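Local coordinates for protein bifunctional enzyme IspD/IspF (Campylobacter jejuni, PDB 1W55) that makes 4-diphosphocytidyl-2-C-methyl-D-erythritol from CTP and methylerythritol phosphate and, in a second domain, cyclises the 2-phosphorylated product to methylerythritol cyclodiphosphate with release of CMP, at residues 23-28 against 58-63; 28-33 against 205-210; 85-90 against 151-156; 98-103 against 201-206. One frame throughout, in Å; residues are numbered along the deposited sequence.

Contact 1. Residues 23-28 against 58-63; sequences KQFLRL and TYMKKF
Phe-25 and Tyr-59 form a T-shaped (edge-to-face) aromatic pair: the CD2-CE2 edge of the tyrosine stands over one face of the Phe-25 ring, with CD2 of Tyr-59 3.8 Å from CE2 of Phe-25. The ring planes are 72° apart, and CE2 of Tyr-59 lies over that face, offset toward the rim. CG of Gln-24 lies over the centre of the opposite face, so the phenylalanine is sandwiched. The second apolar touch comes from Met-60, which crosses the phenylalanine at about a right angle and whose last torsion is extended (chi3 178°), carrying the CE methyl to 4.1 Å from CE2 of Phe-25.

These side chains join the 3-10 turn 23-25, at the start of the path into strand 27-28, to the helix 57-61 that follows strand 50-54 of the parallel part of the cytidylyltransferase sheet, a GT-A type nucleotide-binding fold.

The polar part belongs to Arg-27, in one of its two modelled conformers. Its guanidinium meets Tyr-59 tip to tip, NH2 giving the phenol OH a straight but weak hydrogen bond of 3.5 Å. NH1 bonds more firmly to Phe-25 O, at 3.1 Å, and this oxygen lies near the guanidinium plane. The same NH2 also touches Phe-63 at the edge of its ring, 3.6 Å from CZ, while Phe-63 stacks on Phe-334 of a second subunit.

Contact 2. Residues 28-33 against 205-210; sequences LGNDPL and TPSFEI
Gly-29 and Pro-206 lie opposite each other in a single beta bridge, their CA atoms 4.7 Å apart, and both backbone hydrogen bonds of that bridge belong to the glycine. Gly-29 N donates to Thr-205 O over 3.2 Å, and Gly-29 O accepts from Ser-207 N over 2.9 Å. The proline between these partners has no N-H to offer.

Side chains add a third bond. Ser-207 OG sits between its own backbone N and carbonyl carbon (chi1 84°) and donates to Asn-30 OD1 at 2.7 Å, only modestly tilted from the amide plane. The carboxylate of Glu-209 comes near the same oxygen, its CD 3.7 Å from Asn-30 OD1, but its own acceptors are used elsewhere: OE1 forms a salt bridge with Lys-364 of a second subunit and OE2 with Arg-335 of that subunit.

Within 28-33, Leu-28 and Asp-31 pair through their backbones, Leu-28 N bonding to Asp-31 O at 2.8 Å and Asp-31 N returning to Leu-28 O at 3.1 Å. Asp-31 OD2 forms a salt bridge with Lys-39. This is a beta hairpin of strands 27-28 and 31-32 whose two-residue loop, Gly-29 and Asn-30, is a type II' turn with Gly-29 at the positive-phi corner, and its tip is bridged to the loop that runs into strand 210-224 of the cyclodiphosphate synthase part.

Contact 3. Residues 85-90 against 151-156; sequences ELIDSE and SKTKLL
Glu-90 and Thr-153 bring the two backbones closest, with CA atoms 5.6 Å apart, where the loop before strand 91-96 passes the first turn of helix 153-159. Thr-153 N donates to Glu-90 O at 2.9 Å in a nearly straight bond, 170° at the hydrogen. The same carbonyl takes a second bond from a water, 2.7 Å from Glu-90 O, which in turn accepts from Lys-154 N at 2.9 Å. Lys-152 CA adds a CH...O contact to this oxygen. Lys-152 holds the N-cap position, and its carbonyl accepts from Leu-156 N to begin the helical pattern; Glu-90 O and the water thus meet two N-H groups of the first turn, and the helix end would probably polarise that carbonyl further.

The contact lies where strand 149-152 runs antiparallel to strand 91-96 in the central mixed sheet of the cytidylyltransferase domain, just where the first strand turns into its helix.

Of the side chains, Thr-153 does most of the work. Its hydroxyl, anti to the carbonyl carbon (chi1 -55°), donates to Ser-89 O at 2.7 Å, so consecutive carbonyls of the loop bind one threonine. Its CG2 methyl instead meets CG2 of Ile-87 at 3.7 Å, the two side chains crossing at about a right angle. Farther out, Glu-90 and Lys-152 lie side by side and point the same way; OE2 of Glu-90 is 4.2 Å from CD of Lys-152, whereas its distance to Lys-152 NZ is 5.8 Å.

Contact 4. Residues 98-103 against 201-206; sequences ARVLVS and LDLPTP. With EDO (1,2-ethanediol), chain F.
Leu-101 sets its isobutyl end against 201-203. Its CD1 lies 3.6 Å from Asp-202 O, touching the inverse gamma turn centred on that aspartate, and is a looser 4.5 Å from CD2 of Leu-201. The other large share falls to Leu-203, whose CG stands beside its backbone N (chi1 -67°). It works through one methyl: CD2 is 3.9 Å from CG of Leu-101 and also 3.9 Å from CB of Val-100, the side chain crossing Val-100 at about a right angle. Val-100 packs on Leu-28 and on Leu-33 and Tyr-36 of helix 33-42, its side chain about 7 Å from that of Lys-23, predicted to stabilise the transition state.

Arg-99 points its CB away from 201-206. Its NH2 donates to O1 of an ethanediol, probably from the crystallisation liquor, at 3.1 Å, while NE pairs with Asp-96 and NH2 also with Asp-128 of a fourth subunit. The diol also bonds Asp-96 and Lys-191, the latter predicted to position the substrate.

Between the two segments the chemistry is apolar, methyl and methine carbons meeting, with one methyl against a turn carbonyl. Such packing is weakly directional and joins the loop after strand 91-96 to that between strands 180-184 and 210-224 by shape.

From the N terminus, contact 1 closes the first and shortest loop, tying the 3-10 turn and strand 27-28 to helix 57-61. Contact 2 starts at Leu-28, which it shares with contact 1, and its long loop to 205-210 crosses that of contact 1 and brings the hairpin to the loop running into strand 210-224. Inside this long span sits contact 3, about 34 Å away between centres, joining the entry to strand 91-96 with helix 153-159. Contact 4 opens within contact 3's span, crosses it, and ends on that same loop beside contact 2, sharing Thr-205 and Pro-206. Contacts 1, 2 and 4 touch one another, and contact 3 stands apart.

Contact 1. Residues 23-28 against 58-63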
loop_
_atom_site.group_PDB
_atom_site.type_symbol
_atom_site.label_atom_id
_atom_site.label_comp_id
_atom_site.label_asym_id
_atom_site.label_seq_id
_atom_site.Cartn_x
_atom_site.Cartn_y
_atom_site.Cartn_z
ATOM N N LYS A 23 15.487 25.052 8.949
ATOM C CA LYS A 23 15.487 23.656 8.529
ATOM C C LYS A 23 15.813 22.668 9.650
ATOM O O LYS A 23 15.350 21.531 9.622
ATOM C CB LYS A 23 16.352 23.450 7.283
ATOM C CG LYS A 23 17.850 23.305 7.529
ATOM C CD LYS A 23 18.512 22.770 6.271
ATOM C CE LYS A 23 19.278 23.852 5.564
ATOM N NZ LYS A 23 20.716 23.734 5.919
ATOM N N GLN A 24 16.568 23.103 10.650
ATOM C CA GLN A 24 16.925 22.211 11.754
ATOM C C GLN A 24 15.738 21.887 12.668
ATOM O O GLN A 24 15.797 20.905 13.420
ATOM C CB GLN A 24 18.122 22.725 12.563
ATOM C CG GLN A 24 18.203 24.229 12.736
ATOM C CD GLN A 24 18.967 24.908 11.608
ATOM O OE1 GLN A 24 18.354 25.466 10.694
ATOM N NE2 GLN A 24 20.303 24.866 11.671
ATOM N N PHE A 25 14.669 22.694 12.569
ATOM C CA PHE A 25 13.461 22.510 13.367
ATOM C C PHE A 25 12.224 22.003 12.611
ATOM O O PHE A 25 11.138 21.983 13.178
ATOM C CB PHE A 25 13.124 23.787 14.159
ATOM C CG PHE A 25 14.270 24.301 14.979
ATOM C CD1 PHE A 25 14.756 25.585 14.784
ATOM C CD2 PHE A 25 14.890 23.487 15.911
ATOM C CE1 PHE A 25 15.836 26.058 15.515
ATOM C CE2 PHE A 25 15.975 23.946 16.652
ATOM C CZ PHE A 25 16.445 25.233 16.456
ATOM N N LEU A 26 12.373 21.610 11.349
ATOM C CA LEU A 26 11.322 20.845 10.667
ATOM C C LEU A 26 11.086 19.557 11.422
ATOM O O LEU A 26 12.055 18.919 11.865
ATOM C CB LEU A 26 11.727 20.483 9.243
ATOM C CG LEU A 26 11.938 21.608 8.234
ATOM C CD1 LEU A 26 12.544 21.021 6.965
ATOM C CD2 LEU A 26 10.628 22.349 7.944
ATOM N N ARG A 27 9.827 19.158 11.567
ATOM C CA ARG A 27 9.535 17.942 12.309
ATOM C C ARG A 27 9.537 16.712 11.419
ATOM O O ARG A 27 8.880 16.677 10.388
ATOM C CB ARG A 27 8.218 18.061 13.106
ATOM C CG ARG A 27 8.433 18.232 14.618
ATOM C CD ARG A 27 9.385 19.390 14.983
ATOM N NE ARG A 27 9.405 19.703 16.408
ATOM C CZ ARG A 27 9.786 20.874 16.914
ATOM N NH1 ARG A 27 10.197 21.844 16.114
ATOM N NH2 ARG A 27 9.766 21.074 18.227
ATOM N N LEU A 28 10.300 15.715 11.837
ATOM C CA LEU A 28 10.366 14.416 11.175
ATOM C C LEU A 28 9.878 13.438 12.223
ATOM O O LEU A 28 10.573 13.182 13.211
ATOM C CB LEU A 28 11.810 14.073 10.757
ATOM C CG LEU A 28 12.624 15.101 9.951
ATOM C CD1 LEU A 28 13.918 14.477 9.420
ATOM C CD2 LEU A 28 11.830 15.738 8.815
ATOM N N THR A 58 20.144 26.752 24.186
ATOM C CA THR A 58 19.127 26.766 25.237
ATOM C C THR A 58 17.929 25.935 24.809
ATOM O O THR A 58 17.479 25.054 25.545
ATOM C CB THR A 58 18.674 28.229 25.543
ATOM O OG1 THR A 58 19.794 29.011 25.988
ATOM C CG2 THR A 58 17.716 28.271 26.746
ATOM N N TYR A 59 17.431 26.219 23.609
ATOM C CA TYR A 59 16.304 25.500 23.052
ATOM C C TYR A 59 16.622 24.011 22.811
ATOM O O TYR A 59 15.844 23.142 23.215
ATOM C CB TYR A 59 15.820 26.184 21.773
ATOM C CG TYR A 59 14.538 25.602 21.224
ATOM C CD1 TYR A 59 13.399 25.452 22.037
ATOM C CD2 TYR A 59 14.460 25.187 19.899
ATOM C CE1 TYR A 59 12.225 24.895 21.528
ATOM C CE2 TYR A 59 13.291 24.642 19.380
ATOM C CZ TYR A 59 12.182 24.499 20.192
ATOM O OH TYR A 59 11.041 23.942 19.664
ATOM N N MET A 60 17.765 23.715 22.182
ATOM C CA MET A 60 18.124 22.337 21.841
ATOM C C MET A 60 18.334 21.452 23.058
ATOM O O MET A 60 18.014 20.259 23.021
ATOM C CB MET A 60 19.373 22.287 20.972
ATOM C CG MET A 60 19.160 22.799 19.569
ATOM S SD MET A 60 20.563 22.419 18.542
ATOM C CE MET A 60 19.980 23.078 16.948
ATOM N N LYS A 61 18.884 22.037 24.119
ATOM C CA LYS A 61 19.113 21.326 25.377
ATOM C C LYS A 61 17.821 20.800 26.014
ATOM O O LYS A 61 17.850 19.839 26.788
ATOM C CB LYS A 61 19.839 22.233 26.361
ATOM C CG LYS A 61 21.361 22.122 26.315
ATOM C CD LYS A 61 21.972 23.133 27.283
ATOM C CE LYS A 61 23.418 22.818 27.606
ATOM N NZ LYS A 61 24.078 23.971 28.295
ATOM N N LYS A 62 16.698 21.427 25.673
ATOM C CA LYS A 62 15.385 21.027 26.169
ATOM C C LYS A 62 14.863 19.741 25.542
ATOM O O LYS A 62 13.808 19.248 25.941
ATOM C CB LYS A 62 14.374 22.156 25.950
ATOM C CG LYS A 62 14.600 23.333 26.872
ATOM C CD LYS A 62 13.611 24.432 26.616
ATOM C CE LYS A 62 13.817 25.566 27.616
ATOM N NZ LYS A 62 12.552 26.337 27.819
ATOM N N PHE A 63 15.606 19.199 24.575
ATOM C CA PHE A 63 15.152 18.057 23.781
ATOM C C PHE A 63 15.911 16.776 24.090
ATOM O O PHE A 63 15.478 15.683 23.708
ATOM C CB PHE A 63 15.269 18.363 22.282
ATOM C CG PHE A 63 14.211 19.296 21.772
ATOM C CD1 PHE A 63 14.309 20.663 21.990
ATOM C CD2 PHE A 63 13.108 18.802 21.076
ATOM C CE1 PHE A 63 13.327 21.532 21.523
ATOM C CE2 PHE A 63 12.124 19.656 20.603
ATOM C CZ PHE A 63 12.229 21.021 20.824
#

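Contact 2. Residues 28-33 against 205-210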
loop_
_atom_site.group_PDB
_atom_site.type_symbol
_atom_site.label_atom_id
_atom_site.label_comp_id
_atom_site.label_asym_id
_atom_site.label_seq_id
_atom_site.Cartn_x
_atom_site.Cartn_y
_atom_site.Cartn_z
ATOM N N LEU A 28 10.300 15.715 11.837
ATOM C CA LEU A 28 10.366 14.416 11.175
ATOM C C LEU A 28 9.878 13.438 12.223
ATOM O O LEU A 28 10.573 13.182 13.211
ATOM C CB LEU A 28 11.810 14.073 10.757
ATOM C CG LEU A 28 12.624 15.101 9.951
ATOM C CD1 LEU A 28 13.918 14.477 9.420
ATOM C CD2 LEU A 28 11.830 15.738 8.815
ATOM N N GLY A 29 8.665 12.922 12.043
ATOM C CA GLY A 29 8.005 12.211 13.128
ATOM C C GLY A 29 7.826 13.183 14.279
ATOM O O GLY A 29 7.356 14.302 14.061
ATOM N N ASN A 30 8.215 12.767 15.489
ATOM C CA ASN A 30 8.131 13.616 16.682
ATOM C C ASN A 30 9.342 14.522 16.858
ATOM O O ASN A 30 9.306 15.420 17.696
ATOM C CB ASN A 30 7.982 12.778 17.968
ATOM C CG ASN A 30 6.507 12.540 18.382
ATOM O OD1 ASN A 30 5.583 13.258 17.967
ATOM N ND2 ASN A 30 6.299 11.518 19.212
ATOM N N ASP A 31 10.395 14.302 16.070
ATOM C CA ASP A 31 11.682 14.921 16.350
ATOM C C ASP A 31 11.986 16.072 15.419
ATOM O O ASP A 31 11.755 15.970 14.220
ATOM C CB ASP A 31 12.818 13.889 16.216
ATOM C CG ASP A 31 12.897 12.944 17.395
ATOM O OD1 ASP A 31 12.416 13.296 18.493
ATOM O OD2 ASP A 31 13.432 11.824 17.323
ATOM N N PRO A 32 12.574 17.143 15.949
ATOM C CA PRO A 32 13.126 18.193 15.080
ATOM C C PRO A 32 14.239 17.558 14.242
ATOM O O PRO A 32 14.845 16.573 14.678
ATOM C CB PRO A 32 13.674 19.233 16.063
ATOM C CG PRO A 32 13.807 18.517 17.378
ATOM C CD PRO A 32 12.810 17.403 17.383
ATOM N N LEU A 33 14.469 18.093 13.049
ATOM C CA LEU A 33 15.373 17.488 12.060
ATOM C C LEU A 33 16.766 17.213 12.624
ATOM O O LEU A 33 17.315 16.157 12.373
ATOM C CB LEU A 33 15.467 18.377 10.804
ATOM C CG LEU A 33 16.412 17.933 9.675
ATOM C CD1 LEU A 33 15.806 18.236 8.311
ATOM C CD2 LEU A 33 17.818 18.541 9.807
ATOM N N THR A 205 7.179 12.315 7.633
ATOM C CA THR A 205 6.319 13.500 7.746
ATOM C C THR A 205 6.058 13.850 9.225
ATOM O O THR A 205 6.192 12.981 10.092
ATOM C CB THR A 205 5.002 13.261 7.003
ATOM O OG1 THR A 205 4.398 12.059 7.498
ATOM C CG2 THR A 205 5.281 12.945 5.530
ATOM N N PRO A 206 5.690 15.101 9.519
ATOM C CA PRO A 206 5.585 15.548 10.923
ATOM C C PRO A 206 4.486 14.796 11.658
ATOM O O PRO A 206 3.474 14.463 11.048
ATOM C CB PRO A 206 5.198 17.033 10.811
ATOM C CG PRO A 206 5.473 17.423 9.383
ATOM C CD PRO A 206 5.300 16.162 8.571
ATOM N N SER A 207 4.679 14.543 12.948
ATOM C CA SER A 207 3.617 13.947 13.752
ATOM C C SER A 207 2.407 14.883 13.904
ATOM O O SER A 207 2.462 16.098 13.591
ATOM C CB SER A 207 4.159 13.490 15.103
ATOM O OG SER A 207 4.201 14.551 16.041
ATOM N N PHE A 208 1.310 14.317 14.378
ATOM C CA PHE A 208 0.054 15.058 14.445
ATOM C C PHE A 208 -0.161 15.745 15.777
ATOM O O PHE A 208 -1.247 16.248 16.021
ATOM C CB PHE A 208 -1.147 14.159 14.096
ATOM C CG PHE A 208 -1.146 13.668 12.656
ATOM C CD1 PHE A 208 -1.294 12.311 12.367
ATOM C CD2 PHE A 208 -0.970 14.558 11.592
ATOM C CE1 PHE A 208 -1.276 11.851 11.031
ATOM C CE2 PHE A 208 -0.948 14.106 10.264
ATOM C CZ PHE A 208 -1.105 12.753 9.988
ATOM N N GLU A 209 0.867 15.793 16.627
ATOM C CA GLU A 209 0.720 16.438 17.940
ATOM C C GLU A 209 0.293 17.883 17.813
ATOM O O GLU A 209 0.728 18.618 16.904
ATOM C CB GLU A 209 1.984 16.319 18.815
ATOM C CG GLU A 209 2.279 14.897 19.259
ATOM C CD GLU A 209 3.304 14.784 20.389
ATOM O OE1 GLU A 209 3.257 13.780 21.145
ATOM O OE2 GLU A 209 4.168 15.666 20.520
ATOM N N ILE A 210 -0.585 18.279 18.718
ATOM C CA ILE A 210 -1.089 19.639 18.740
ATOM C C ILE A 210 -0.860 20.247 20.130
ATOM O O ILE A 210 -1.162 19.614 21.142
ATOM C CB ILE A 210 -2.585 19.684 18.295
ATOM C CG1 ILE A 210 -2.696 19.255 16.825
ATOM C CG2 ILE A 210 -3.187 21.074 18.500
ATOM C CD1 ILE A 210 -4.135 19.134 16.297
#

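Contact 3. Residues 85-90 against 151-156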
loop_
_atom_site.group_PDB
_atom_site.type_symbol
_atom_site.label_atom_id
_atom_site.label_comp_id
_atom_site.label_asym_id
_atom_site.label_seq_id
_atom_site.Cartn_x
_atom_site.Cartn_y
_atom_site.Cartn_z
ATOM N N GLU A 85 37.813 20.806 19.991
ATOM C CA GLU A 85 38.486 20.989 21.279
ATOM C C GLU A 85 37.842 20.142 22.382
ATOM O O GLU A 85 38.410 19.984 23.468
ATOM C CB GLU A 85 38.549 22.473 21.672
ATOM C CG GLU A 85 39.530 23.289 20.837
ATOM C CD GLU A 85 40.955 22.729 20.860
ATOM O OE1 GLU A 85 41.669 22.935 21.870
ATOM O OE2 GLU A 85 41.367 22.078 19.870
ATOM N N LEU A 86 36.673 19.581 22.082
ATOM C CA LEU A 86 35.973 18.688 22.998
ATOM C C LEU A 86 36.354 17.209 22.777
ATOM O O LEU A 86 36.021 16.342 23.591
ATOM C CB LEU A 86 34.454 18.892 22.859
ATOM C CG LEU A 86 33.647 19.691 23.904
ATOM C CD1 LEU A 86 34.439 20.798 24.618
ATOM C CD2 LEU A 86 32.341 20.256 23.312
ATOM N N ILE A 87 37.064 16.929 21.687
ATOM C CA ILE A 87 37.355 15.555 21.282
ATOM C C ILE A 87 38.778 15.148 21.643
ATOM O O ILE A 87 39.726 15.881 21.360
ATOM C CB ILE A 87 37.133 15.377 19.750
ATOM C CG1 ILE A 87 35.763 15.930 19.321
ATOM C CG2 ILE A 87 37.340 13.909 19.321
ATOM C CD1 ILE A 87 34.566 15.284 20.005
ATOM N N ASP A 88 38.921 13.974 22.261
ATOM C CA ASP A 88 40.251 13.432 22.553
ATOM C C ASP A 88 40.457 11.995 22.059
ATOM O O ASP A 88 41.483 11.384 22.347
ATOM C CB ASP A 88 40.618 13.591 24.044
ATOM C CG ASP A 88 39.659 12.862 24.982
ATOM O OD1 ASP A 88 39.143 11.779 24.622
ATOM O OD2 ASP A 88 39.375 13.299 26.118
ATOM N N SER A 89 39.485 11.468 21.318
ATOM C CA SER A 89 39.617 10.156 20.690
ATOM C C SER A 89 40.442 10.281 19.410
ATOM O O SER A 89 40.494 11.359 18.811
ATOM C CB SER A 89 38.236 9.537 20.402
ATOM O OG SER A 89 37.517 10.250 19.397
ATOM N N GLU A 90 41.082 9.182 19.001
ATOM C CA GLU A 90 41.915 9.156 17.799
ATOM C C GLU A 90 41.157 9.569 16.530
ATOM O O GLU A 90 41.706 10.254 15.659
ATOM C CB GLU A 90 42.532 7.763 17.589
ATOM C CG GLU A 90 43.721 7.762 16.626
ATOM C CD GLU A 90 44.253 6.373 16.282
ATOM O OE1 GLU A 90 43.893 5.388 16.963
ATOM O OE2 GLU A 90 45.048 6.265 15.319
ATOM N N SER A 151 37.979 11.422 10.135
ATOM C CA SER A 151 39.330 11.952 10.096
ATOM C C SER A 151 40.063 11.569 11.364
ATOM O O SER A 151 39.439 11.301 12.400
ATOM C CB SER A 151 39.308 13.482 9.974
ATOM O OG SER A 151 38.646 13.892 8.798
ATOM N N LYS A 152 41.388 11.550 11.278
ATOM C CA LYS A 152 42.219 11.489 12.473
ATOM C C LYS A 152 42.079 12.852 13.125
ATOM O O LYS A 152 42.310 13.894 12.491
ATOM C CB LYS A 152 43.686 11.191 12.138
ATOM C CG LYS A 152 43.911 9.872 11.384
ATOM C CD LYS A 152 44.862 8.936 12.142
ATOM C CE LYS A 152 45.337 7.758 11.272
ATOM N NZ LYS A 152 45.790 8.192 9.899
ATOM N N THR A 153 41.669 12.825 14.386
ATOM C CA THR A 153 41.363 14.021 15.155
ATOM C C THR A 153 42.505 15.033 15.174
ATOM O O THR A 153 42.295 16.224 14.908
ATOM C CB THR A 153 40.988 13.605 16.575
ATOM O OG1 THR A 153 39.912 12.661 16.504
ATOM C CG2 THR A 153 40.404 14.774 17.353
ATOM N N LYS A 154 43.711 14.549 15.461
ATOM C CA LYS A 154 44.874 15.426 15.588
ATOM C C LYS A 154 45.156 16.164 14.279
ATOM O O LYS A 154 45.462 17.354 14.297
ATOM C CB LYS A 154 46.106 14.646 16.074
ATOM C CG LYS A 154 45.934 14.031 17.477
ATOM C CD LYS A 154 47.191 13.283 17.935
ATOM C CE LYS A 154 47.021 11.765 17.826
ATOM N NZ LYS A 154 46.953 11.096 19.162
ATOM N N LEU A 155 45.020 15.463 13.156
ATOM C CA LEU A 155 45.263 16.054 11.839
ATOM C C LEU A 155 44.221 17.097 11.440
ATOM O O LEU A 155 44.566 18.116 10.827
ATOM C CB LEU A 155 45.353 14.974 10.754
ATOM C CG LEU A 155 46.648 14.144 10.754
ATOM C CD1 LEU A 155 46.633 13.146 9.621
ATOM C CD2 LEU A 155 47.918 15.015 10.686
ATOM N N LEU A 156 42.954 16.833 11.774
ATOM C CA LEU A 156 41.863 17.741 11.440
ATOM C C LEU A 156 41.978 19.012 12.275
ATOM O O LEU A 156 41.760 20.110 11.767
ATOM C CB LEU A 156 40.493 17.062 11.619
ATOM C CG LEU A 156 39.244 17.827 11.156
ATOM C CD1 LEU A 156 39.351 18.227 9.693
ATOM C CD2 LEU A 156 37.938 17.032 11.417
HETATM O O HOH W 1 43.968 11.709 16.153
#

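Contact 4. Residues 98-103 against 201-206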
loop_
_atom_site.group_PDB
_atom_site.type_symbol
_atom_site.label_atom_id
_atom_site.label_comp_id
_atom_site.label_asym_id
_atom_site.label_seq_id
_atom_site.Cartn_x
_atom_site.Cartn_y
_atom_site.Cartn_z
ATOM N N ALA A 98 21.963 18.402 8.040
ATOM C CA ALA A 98 21.065 18.499 6.896
ATOM C C ALA A 98 21.156 17.287 5.967
ATOM O O ALA A 98 20.342 17.148 5.059
ATOM C CB ALA A 98 21.291 19.804 6.132
ATOM N N ARG A 99 22.134 16.415 6.212
ATOM C CA ARG A 99 22.192 15.091 5.579
ATOM C C ARG A 99 21.510 14.077 6.502
ATOM O O ARG A 99 22.151 13.428 7.342
ATOM C CB ARG A 99 23.641 14.684 5.294
ATOM C CG ARG A 99 24.310 15.574 4.276
ATOM C CD ARG A 99 25.761 15.221 4.023
ATOM N NE ARG A 99 26.484 16.249 3.279
ATOM C CZ ARG A 99 26.446 16.400 1.954
ATOM N NH1 ARG A 99 25.726 15.580 1.197
ATOM N NH2 ARG A 99 27.152 17.366 1.379
ATOM N N VAL A 100 20.199 13.955 6.340
ATOM C CA VAL A 100 19.359 13.354 7.373
ATOM C C VAL A 100 19.287 11.834 7.336
ATOM O O VAL A 100 19.330 11.199 8.384
ATOM C CB VAL A 100 17.932 13.962 7.369
ATOM C CG1 VAL A 100 17.174 13.510 8.583
ATOM C CG2 VAL A 100 18.009 15.462 7.370
ATOM N N LEU A 101 19.204 11.263 6.141
ATOM C CA LEU A 101 18.910 9.839 5.980
ATOM C C LEU A 101 20.124 8.956 5.668
ATOM O O LEU A 101 19.989 7.929 4.989
ATOM C CB LEU A 101 17.861 9.644 4.884
ATOM C CG LEU A 101 16.454 10.235 5.078
ATOM C CD1 LEU A 101 15.605 9.972 3.833
ATOM C CD2 LEU A 101 15.772 9.690 6.325
ATOM N N VAL A 102 21.293 9.349 6.162
ATOM C CA VAL A 102 22.517 8.570 5.979
ATOM C C VAL A 102 22.285 7.135 6.447
ATOM O O VAL A 102 21.848 6.913 7.577
ATOM C CB VAL A 102 23.713 9.184 6.753
ATOM C CG1 VAL A 102 24.907 8.254 6.695
ATOM C CG2 VAL A 102 24.081 10.563 6.184
ATOM N N SER A 103 22.568 6.177 5.565
ATOM C CA SER A 103 22.317 4.755 5.825
ATOM C C SER A 103 23.427 4.085 6.629
ATOM O O SER A 103 24.583 4.522 6.604
ATOM C CB SER A 103 22.136 4.005 4.503
ATOM O OG SER A 103 23.399 3.641 3.969
ATOM N N LEU A 201 13.965 13.767 -1.039
ATOM C CA LEU A 201 14.270 12.862 0.069
ATOM C C LEU A 201 13.008 12.188 0.619
ATOM O O LEU A 201 11.917 12.753 0.582
ATOM C CB LEU A 201 14.999 13.617 1.180
ATOM C CG LEU A 201 16.405 14.122 0.842
ATOM C CD1 LEU A 201 16.703 15.420 1.575
ATOM C CD2 LEU A 201 17.436 13.054 1.175
ATOM N N ASP A 202 13.165 10.976 1.129
ATOM C CA ASP A 202 12.030 10.224 1.662
ATOM C C ASP A 202 11.931 10.458 3.180
ATOM O O ASP A 202 12.037 9.527 3.981
ATOM C CB ASP A 202 12.164 8.731 1.295
ATOM C CG ASP A 202 10.923 7.910 1.651
ATOM O OD1 ASP A 202 9.781 8.425 1.525
ATOM O OD2 ASP A 202 11.004 6.729 2.068
ATOM N N LEU A 203 11.747 11.719 3.558
ATOM C CA LEU A 203 11.740 12.112 4.963
ATOM C C LEU A 203 10.426 11.727 5.673
ATOM O O LEU A 203 9.356 11.750 5.058
ATOM C CB LEU A 203 12.012 13.616 5.083
ATOM C CG LEU A 203 13.401 14.130 4.673
ATOM C CD1 LEU A 203 13.461 15.648 4.712
ATOM C CD2 LEU A 203 14.491 13.553 5.552
ATOM N N PRO A 204 10.496 11.345 6.947
ATOM C CA PRO A 204 9.273 11.052 7.716
ATOM C C PRO A 204 8.476 12.341 7.925
ATOM O O PRO A 204 9.058 13.344 8.316
ATOM C CB PRO A 204 9.805 10.522 9.057
ATOM C CG PRO A 204 11.243 10.195 8.816
ATOM C CD PRO A 204 11.717 11.154 7.751
ATOM N N THR A 205 7.179 12.315 7.633
ATOM C CA THR A 205 6.319 13.500 7.746
ATOM C C THR A 205 6.058 13.850 9.225
ATOM O O THR A 205 6.192 12.981 10.092
ATOM C CB THR A 205 5.002 13.261 7.003
ATOM O OG1 THR A 205 4.398 12.059 7.498
ATOM C CG2 THR A 205 5.281 12.945 5.530
ATOM N N PRO A 206 5.690 15.101 9.519
ATOM C CA PRO A 206 5.585 15.548 10.923
ATOM C C PRO A 206 4.486 14.796 11.658
ATOM O O PRO A 206 3.474 14.463 11.048
ATOM C CB PRO A 206 5.198 17.033 10.811
ATOM C CG PRO A 206 5.473 17.423 9.383
ATOM C CD PRO A 206 5.300 16.162 8.571
HETATM C C1 EDO F . 30.192 19.218 2.963
HETATM O O1 EDO F . 28.811 19.535 2.881
HETATM C C2 EDO F . 30.532 18.158 1.938
HETATM O O2 EDO F . 30.026 18.554 0.683
#